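Local coordinates for jasmonate-induced oxygenase 2 (Arabidopsis thaliana, PDB 6LSV), which catalyses the iron- and 2-oxoglutarate-dependent hydroxylation of the defence hormone jasmonate to 12-hydroxyjasmonate, with succinate and carbon dioxide as by-products, at residues W97-H102 and P155-T160; L274-Y279 and I309-E314; I7-S12 and M103-K108. One frame throughout, in Å; residues are numbered along the deposited sequence.

Contact 1. Residues W97-H102 and P155-T160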
# COMPACT_ATOMS: atom_id res chain seq x y z
N TRP A 97 14.47 -6.59 -5.26
CA TRP A 97 13.87 -5.40 -5.85
C TRP A 97 14.84 -4.23 -5.85
O TRP A 97 14.91 -3.47 -6.83
CB TRP A 97 12.58 -5.04 -5.11
CG TRP A 97 11.41 -5.86 -5.57
CD1 TRP A 97 10.81 -6.89 -4.90
CD2 TRP A 97 10.71 -5.72 -6.81
NE1 TRP A 97 9.77 -7.40 -5.65
CE2 TRP A 97 9.69 -6.70 -6.83
CE3 TRP A 97 10.84 -4.87 -7.91
CZ2 TRP A 97 8.81 -6.84 -7.90
CZ3 TRP A 97 9.96 -5.02 -8.97
CH2 TRP A 97 8.96 -6.00 -8.96
N ARG A 98 15.62 -4.07 -4.78
CA ARG A 98 16.64 -3.03 -4.77
C ARG A 98 17.61 -3.20 -5.93
O ARG A 98 18.00 -2.22 -6.57
CB ARG A 98 17.40 -3.04 -3.44
CG ARG A 98 18.38 -1.89 -3.30
CD ARG A 98 19.40 -2.13 -2.20
NE ARG A 98 18.79 -2.46 -0.91
CZ ARG A 98 18.14 -1.59 -0.15
NH1 ARG A 98 18.00 -0.33 -0.55
NH2 ARG A 98 17.63 -1.98 1.01
N GLU A 99 17.99 -4.45 -6.23
CA GLU A 99 18.86 -4.71 -7.37
C GLU A 99 18.18 -4.34 -8.68
O GLU A 99 18.82 -3.80 -9.59
CB GLU A 99 19.28 -6.18 -7.37
CG GLU A 99 19.98 -6.65 -8.63
CD GLU A 99 21.35 -6.01 -8.82
OE1 GLU A 99 22.31 -6.45 -8.16
OE2 GLU A 99 21.46 -5.07 -9.64
N PHE A 100 16.88 -4.62 -8.79
CA PHE A 100 16.13 -4.23 -9.98
C PHE A 100 16.17 -2.72 -10.18
O PHE A 100 16.39 -2.24 -11.30
CB PHE A 100 14.69 -4.73 -9.88
CG PHE A 100 13.80 -4.23 -10.98
CD1 PHE A 100 13.83 -4.82 -12.24
CD2 PHE A 100 12.93 -3.17 -10.77
CE1 PHE A 100 13.01 -4.36 -13.26
CE2 PHE A 100 12.12 -2.70 -11.78
CZ PHE A 100 12.15 -3.30 -13.03
N PHE A 101 15.96 -1.96 -9.11
CA PHE A 101 15.94 -0.51 -9.23
C PHE A 101 17.33 0.11 -9.33
O PHE A 101 17.45 1.27 -9.74
CB PHE A 101 15.18 0.10 -8.05
CG PHE A 101 13.69 -0.07 -8.14
CD1 PHE A 101 12.96 0.65 -9.09
CD2 PHE A 101 13.02 -0.94 -7.30
CE1 PHE A 101 11.59 0.50 -9.18
CE2 PHE A 101 11.64 -1.09 -7.39
CZ PHE A 101 10.93 -0.37 -8.34
N HIS A 102 18.38 -0.63 -8.97
CA HIS A 102 19.74 -0.16 -9.18
C HIS A 102 20.22 -0.36 -10.61
O HIS A 102 21.25 0.22 -10.99
CB HIS A 102 20.70 -0.84 -8.21
CG HIS A 102 20.60 -0.31 -6.82
ND1 HIS A 102 21.34 -0.82 -5.77
CD2 HIS A 102 19.86 0.69 -6.30
CE1 HIS A 102 21.04 -0.16 -4.66
NE2 HIS A 102 20.15 0.77 -4.96
N PRO A 155 9.52 -8.48 -13.62
CA PRO A 155 10.90 -8.17 -14.02
C PRO A 155 11.70 -9.41 -14.36
O PRO A 155 11.21 -10.55 -14.26
CB PRO A 155 11.48 -7.47 -12.79
CG PRO A 155 10.33 -6.99 -12.04
CD PRO A 155 9.24 -7.99 -12.26
N SER A 156 12.95 -9.20 -14.74
CA SER A 156 13.73 -10.33 -15.23
C SER A 156 15.19 -10.30 -14.78
O SER A 156 15.78 -11.36 -14.57
CB SER A 156 13.64 -10.39 -16.75
OG SER A 156 14.15 -11.60 -17.28
N PHE A 157 15.78 -9.10 -14.64
CA PHE A 157 17.23 -9.03 -14.50
C PHE A 157 17.77 -9.78 -13.28
O PHE A 157 18.65 -10.63 -13.46
CB PHE A 157 17.72 -7.58 -14.46
CG PHE A 157 19.11 -7.46 -13.90
CD1 PHE A 157 20.21 -7.93 -14.62
CD2 PHE A 157 19.33 -6.94 -12.63
CE1 PHE A 157 21.49 -7.85 -14.10
CE2 PHE A 157 20.61 -6.86 -12.11
CZ PHE A 157 21.69 -7.31 -12.84
N PRO A 158 17.36 -9.47 -12.04
CA PRO A 158 17.83 -10.30 -10.93
C PRO A 158 17.29 -11.70 -11.10
O PRO A 158 16.09 -11.93 -10.92
CB PRO A 158 17.24 -9.61 -9.69
CG PRO A 158 16.78 -8.27 -10.15
CD PRO A 158 16.36 -8.50 -11.57
N PRO A 159 18.14 -12.65 -11.49
CA PRO A 159 17.61 -13.92 -12.02
C PRO A 159 16.73 -14.66 -11.03
O PRO A 159 15.94 -15.52 -11.45
CB PRO A 159 18.88 -14.71 -12.35
CG PRO A 159 19.94 -13.64 -12.53
CD PRO A 159 19.61 -12.65 -11.47
N THR A 160 16.81 -14.33 -9.75
CA THR A 160 15.99 -14.96 -8.72
C THR A 160 14.69 -14.21 -8.44
O THR A 160 13.85 -14.74 -7.71
CB THR A 160 16.79 -15.08 -7.42
OG1 THR A 160 17.39 -13.81 -7.13
CG2 THR A 160 17.87 -16.13 -7.56

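Contact 2. Residues L274-Y279 and I309-E314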
# COMPACT_ATOMS: atom_id res chain seq x y z
N LEU A 274 -16.53 -2.06 4.98
CA LEU A 274 -17.15 -3.28 5.48
C LEU A 274 -17.45 -3.18 6.97
O LEU A 274 -18.52 -3.59 7.43
CB LEU A 274 -16.26 -4.48 5.19
CG LEU A 274 -16.34 -5.03 3.75
CD1 LEU A 274 -15.23 -6.03 3.49
CD2 LEU A 274 -17.69 -5.66 3.48
N SER A 275 -16.52 -2.62 7.74
CA SER A 275 -16.72 -2.44 9.17
C SER A 275 -17.66 -1.29 9.50
O SER A 275 -17.74 -0.90 10.67
CB SER A 275 -15.37 -2.23 9.87
OG SER A 275 -14.79 -0.98 9.52
N ASN A 276 -18.35 -0.74 8.50
CA ASN A 276 -19.21 0.44 8.67
C ASN A 276 -18.48 1.54 9.45
O ASN A 276 -19.05 2.17 10.35
CB ASN A 276 -20.53 0.08 9.35
CG ASN A 276 -21.64 1.09 9.05
OD1 ASN A 276 -21.61 1.78 8.03
ND2 ASN A 276 -22.62 1.18 9.94
N SER A 277 -17.21 1.74 9.12
CA SER A 277 -16.30 2.72 9.70
C SER A 277 -15.89 2.40 11.14
O SER A 277 -15.32 3.26 11.81
CB SER A 277 -16.88 4.14 9.66
OG SER A 277 -16.45 4.84 8.50
N THR A 278 -16.15 1.19 11.63
CA THR A 278 -15.60 0.81 12.93
C THR A 278 -14.08 0.69 12.86
O THR A 278 -13.36 1.16 13.75
CB THR A 278 -16.21 -0.50 13.42
OG1 THR A 278 -17.64 -0.40 13.39
CG2 THR A 278 -15.76 -0.79 14.84
N TYR A 279 -13.57 0.06 11.80
CA TYR A 279 -12.16 0.12 11.47
C TYR A 279 -11.93 1.31 10.54
O TYR A 279 -12.73 1.58 9.65
CB TYR A 279 -11.69 -1.17 10.79
CG TYR A 279 -11.75 -2.40 11.67
CD1 TYR A 279 -11.73 -2.30 13.05
CD2 TYR A 279 -11.83 -3.66 11.11
CE1 TYR A 279 -11.79 -3.42 13.85
CE2 TYR A 279 -11.88 -4.79 11.90
CZ TYR A 279 -11.86 -4.67 13.27
OH TYR A 279 -11.91 -5.79 14.06
N ILE A 309 -19.17 -3.99 -2.63
CA ILE A 309 -18.73 -3.84 -1.25
C ILE A 309 -19.64 -2.83 -0.56
O ILE A 309 -19.88 -1.74 -1.08
CB ILE A 309 -17.26 -3.39 -1.19
CG1 ILE A 309 -16.34 -4.48 -1.74
CG2 ILE A 309 -16.88 -3.01 0.24
CD1 ILE A 309 -16.44 -5.79 -1.02
N GLN A 310 -20.14 -3.21 0.61
CA GLN A 310 -20.96 -2.31 1.42
C GLN A 310 -20.78 -2.69 2.88
O GLN A 310 -20.23 -3.76 3.18
CB GLN A 310 -22.44 -2.38 1.01
CG GLN A 310 -23.03 -3.78 0.96
CD GLN A 310 -24.51 -3.75 0.65
OE1 GLN A 310 -25.26 -2.95 1.21
NE2 GLN A 310 -24.95 -4.62 -0.25
N PRO A 311 -21.19 -1.83 3.80
CA PRO A 311 -21.11 -2.19 5.23
C PRO A 311 -21.79 -3.51 5.51
O PRO A 311 -22.90 -3.78 5.05
CB PRO A 311 -21.83 -1.02 5.92
CG PRO A 311 -21.63 0.13 5.00
CD PRO A 311 -21.62 -0.43 3.61
N LEU A 312 -21.11 -4.36 6.28
CA LEU A 312 -21.67 -5.66 6.64
C LEU A 312 -23.01 -5.48 7.35
O LEU A 312 -23.17 -4.58 8.18
CB LEU A 312 -20.70 -6.43 7.53
CG LEU A 312 -19.42 -6.94 6.86
CD1 LEU A 312 -18.36 -7.28 7.91
CD2 LEU A 312 -19.72 -8.14 5.99
N GLN A 313 -23.97 -6.33 7.00
CA GLN A 313 -25.30 -6.20 7.58
C GLN A 313 -25.30 -6.50 9.07
O GLN A 313 -26.14 -5.98 9.81
CB GLN A 313 -26.29 -7.11 6.84
CG GLN A 313 -25.88 -8.57 6.81
CD GLN A 313 -26.71 -9.37 5.83
OE1 GLN A 313 -27.42 -8.80 4.99
NE2 GLN A 313 -26.64 -10.69 5.94
N GLU A 314 -24.36 -7.33 9.53
CA GLU A 314 -24.28 -7.68 10.94
C GLU A 314 -24.03 -6.46 11.82
O GLU A 314 -24.44 -6.43 12.98
CB GLU A 314 -23.18 -8.72 11.17
CG GLU A 314 -23.54 -10.14 10.78
CD GLU A 314 -23.31 -10.42 9.30
OE1 GLU A 314 -23.03 -9.46 8.55
OE2 GLU A 314 -23.40 -11.60 8.90

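Contact 3. Residues I7-S12 and M103-K108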
# COMPACT_ATOMS: atom_id res chain seq x y z
N ILE A 7 6.62 10.20 -19.49
CA ILE A 7 6.98 9.87 -18.12
C ILE A 7 8.45 10.18 -17.89
O ILE A 7 9.32 9.78 -18.68
CB ILE A 7 6.69 8.39 -17.81
CG1 ILE A 7 5.28 8.21 -17.25
CG2 ILE A 7 7.66 7.87 -16.78
CD1 ILE A 7 4.20 8.82 -18.07
N VAL A 8 8.74 10.90 -16.80
CA VAL A 8 10.10 11.11 -16.34
C VAL A 8 10.37 10.14 -15.20
O VAL A 8 9.63 10.13 -14.21
CB VAL A 8 10.32 12.56 -15.89
CG1 VAL A 8 11.62 12.68 -15.12
CG2 VAL A 8 10.31 13.49 -17.08
N ARG A 9 11.40 9.32 -15.34
CA ARG A 9 11.76 8.38 -14.29
C ARG A 9 12.55 9.12 -13.21
O ARG A 9 13.62 9.67 -13.48
CB ARG A 9 12.58 7.22 -14.85
CG ARG A 9 11.90 6.51 -16.01
CD ARG A 9 10.53 5.97 -15.61
NE ARG A 9 9.89 5.29 -16.73
CZ ARG A 9 8.69 4.72 -16.67
NH1 ARG A 9 7.99 4.76 -15.54
NH2 ARG A 9 8.18 4.13 -17.74
N VAL A 10 12.01 9.14 -11.99
CA VAL A 10 12.63 9.89 -10.90
C VAL A 10 14.08 9.46 -10.69
O VAL A 10 14.92 10.27 -10.29
CB VAL A 10 11.79 9.73 -9.61
CG1 VAL A 10 12.29 10.68 -8.53
CG2 VAL A 10 10.33 10.00 -9.90
N GLN A 11 14.39 8.20 -10.99
CA GLN A 11 15.78 7.75 -10.91
C GLN A 11 16.67 8.53 -11.87
O GLN A 11 17.83 8.82 -11.55
CB GLN A 11 15.86 6.25 -11.21
CG GLN A 11 17.23 5.67 -10.96
CD GLN A 11 17.40 4.29 -11.55
OE1 GLN A 11 16.46 3.73 -12.13
NE2 GLN A 11 18.59 3.72 -11.42
N SER A 12 16.14 8.90 -13.04
CA SER A 12 16.92 9.68 -13.99
C SER A 12 17.28 11.04 -13.43
O SER A 12 18.38 11.55 -13.66
CB SER A 12 16.16 9.84 -15.31
OG SER A 12 15.79 8.59 -15.86
N MET A 103 19.51 -1.16 -11.41
CA MET A 103 19.73 -1.28 -12.84
C MET A 103 19.69 0.09 -13.51
O MET A 103 19.05 1.01 -12.99
CB MET A 103 18.68 -2.18 -13.48
CG MET A 103 19.03 -3.63 -13.56
SD MET A 103 18.22 -4.35 -14.99
CE MET A 103 16.50 -4.19 -14.52
N PRO A 104 20.36 0.27 -14.64
CA PRO A 104 20.17 1.50 -15.42
C PRO A 104 18.70 1.67 -15.79
O PRO A 104 17.98 0.70 -16.04
CB PRO A 104 21.03 1.27 -16.67
CG PRO A 104 22.09 0.31 -16.21
CD PRO A 104 21.42 -0.59 -15.20
N VAL A 105 18.26 2.93 -15.80
CA VAL A 105 16.85 3.24 -16.04
C VAL A 105 16.37 2.63 -17.36
O VAL A 105 15.26 2.10 -17.45
CB VAL A 105 16.62 4.76 -16.02
CG1 VAL A 105 15.15 5.07 -16.05
CG2 VAL A 105 17.27 5.39 -14.80
N ASN A 106 17.21 2.68 -18.39
CA ASN A 106 16.80 2.19 -19.70
C ASN A 106 16.68 0.67 -19.76
O ASN A 106 16.21 0.14 -20.77
CB ASN A 106 17.76 2.67 -20.78
CG ASN A 106 17.72 4.18 -20.96
OD1 ASN A 106 16.66 4.79 -20.86
ND2 ASN A 106 18.87 4.78 -21.24
N ALA A 107 17.09 -0.04 -18.70
CA ALA A 107 16.94 -1.49 -18.66
C ALA A 107 15.54 -1.92 -18.23
O ALA A 107 15.15 -3.06 -18.51
CB ALA A 107 17.99 -2.10 -17.73
N LYS A 108 14.79 -1.05 -17.55
CA LYS A 108 13.41 -1.33 -17.18
C LYS A 108 12.40 -0.63 -18.08
O LYS A 108 11.20 -0.89 -17.94
CB LYS A 108 13.15 -0.93 -15.73
CG LYS A 108 14.39 -0.67 -14.88
CD LYS A 108 14.02 0.06 -13.60
CE LYS A 108 15.25 0.49 -12.81
NZ LYS A 108 15.87 1.74 -13.34

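Contact 1. Residues W97-H102 and P155-T160
Phe100 and Glu99 both carry CG anti to the backbone N (chi1 173° and 170°), and from these positions they meet Pro155, Phe157 and Pro158. The contact packs beside the main sheet of the double-stranded beta-helix (jelly-roll, cupin) fold of the 2-oxoglutarate oxygenases. The last turn of helix 87-102 is met there by the proline-rich loop that leads from strand 137-144 into helix 161-186. Pro155 does most of the joining. Its CG lies over one face of the Phe100 ring, offset toward the rim, in a CH-pi contact 4.2 Å from the ring centroid. Pro155 CB meets Phe100 CE1 at 3.5 Å. The same Pro155 CG also reaches Trp97 CH2 at 3.5 Å, so one proline ring touches both aromatic side chains, one helical turn apart.

Farther along the loop, Pro158 rests against the helix backbone and the side-chain stems. Pro158 CG is 4.1 Å from Phe100 CB and 3.9 Å from Glu99 CG. Apart from the Glu99 carboxylate, the segments meet by apolar contacts and the one CH-pi contact.

Tyr139 meets both Trp97 and Phe100, and Ile161 of helix 161-186 touches the same two rings. Trp97 also packs on Val209 of strand 204-212, so the cluster reaches from the loop to the main sheet. Bonds from Pro155 O to Arg162 NE and from Thr160 OG1 to Asn96 OD1 anchor the loop to its surroundings.

The Glu99 chain is bent at chi2, which turns CD out of line with the chain, and the carboxylate comes to the edge of the Phe157 ring, the two planes 74° apart. Glu99 OE2 lies near the ring plane, with Phe157 CE2 its nearest ring atom.

Contact 2. Residues L274-Y279 and I309-E314
Ile309 meets Leu274 first, its CG2 4.1 Å from Leu274 CG, with the two side chains crossing at about a right angle. Ile309 also bonds through its backbone to Met327 of the neighbouring strand 327-328, in a two-stranded antiparallel sheet. Gln310 contributes its backbone carbonyl. Leu274 CG is anti to its own carbonyl carbon (chi1 -80°), and Leu274 CD2 lies beside Gln310 O and Leu312 CG. Pro311 follows, with its ring against Asn276. Pro311 CB and CG each lie 3.5 Å from Asn276 OD1. Leu312 closes the contact. Its N donates to Leu274 O at 2.9 Å, nearly straight at 175° and on a lone pair in the carbonyl plane. Ala197 of helix 193-197 touches both leucines.

The partner segment is a helix end. Helix 269-274 is closed by a Schellman motif with Asn276, at positive phi, as the C-prime residue, and Ser275 to Thr278 form a type I' turn. The Asn276 amide is held by a different loop: OD1 accepts from Leu323 N, and ND2 donates to Pro321 O.

One straight backbone bond and a set of apolar contacts hold the helix end to the chain beyond strand 308-309. The helix stops here and Thr278 N turns back to Ser275 O, while Leu274 O receives its bond from Leu312 N instead. Leu274 packs on Ile309 and Leu312 around that bond.

Contact 3. Residues I7-S12 and M103-K108
Ser12 and Val105 bring the backbones nearest, CA to CA 6.8 Å, where the first turn of helix 10-15 faces the turn that follows helix 87-102. Val105 is the apolar centre. Its CG1 meets Arg9 CG at 3.6 Å and Ser12 OG at 3.6 Å. Its CG2 lies against the end of Gln11, 3.4 Å from Gln11 CD, as the two side chains slide past each other in opposite directions.

Gln11 has CG anti to the backbone N (chi1 -172°) and is extended beyond it, reaching the opposite backbone. Gln11 NE2 donates to Met103 O at 3.2 Å, almost in the plane of its own amide. Lys108 NZ donates to the same oxygen, Met103 O, at 3.3 Å, from above the carbonyl plane and from the face opposite to Gln11 NE2. Two donors thus grip one backbone carbonyl. Lys108 NZ also lies close to Gln11 OE1, but the modelled separation is too short to be trusted.

Arg9, at the N-cap position, turns its charged end to Glu109, which forms a salt bridge with Arg9 NE. Val105 and Lys108 pack the turn on Tyr121 of strand 120-122, an outermost strand of the main sheet. Asp137 accepts from Val10 N and Gln11 N, and so ties helix 10-15 to the start of strand 137-144, the next strand.

In the fold
Contacts 1 and 3 are neighbours, their centres about 13 Å apart on the same side of the chain's centre. Contact 1 uses the end of helix 87-102 and contact 3 the chain that follows it directly, and their segments alternate along the chain. They also touch: Phe157 packs on Met103, and Lys108 on Phe100. Contact 2 closes later in sequence, on the opposite side of the molecule, about 40 Å from contact 1 and 41 Å from contact 3 between centres. The main sheet, with strands 204-212 and 294-302, lies between them and carries residues of the 2-oxoglutarate site. The three contacts thus join outer helices and loops at both ends of the oxygenase core.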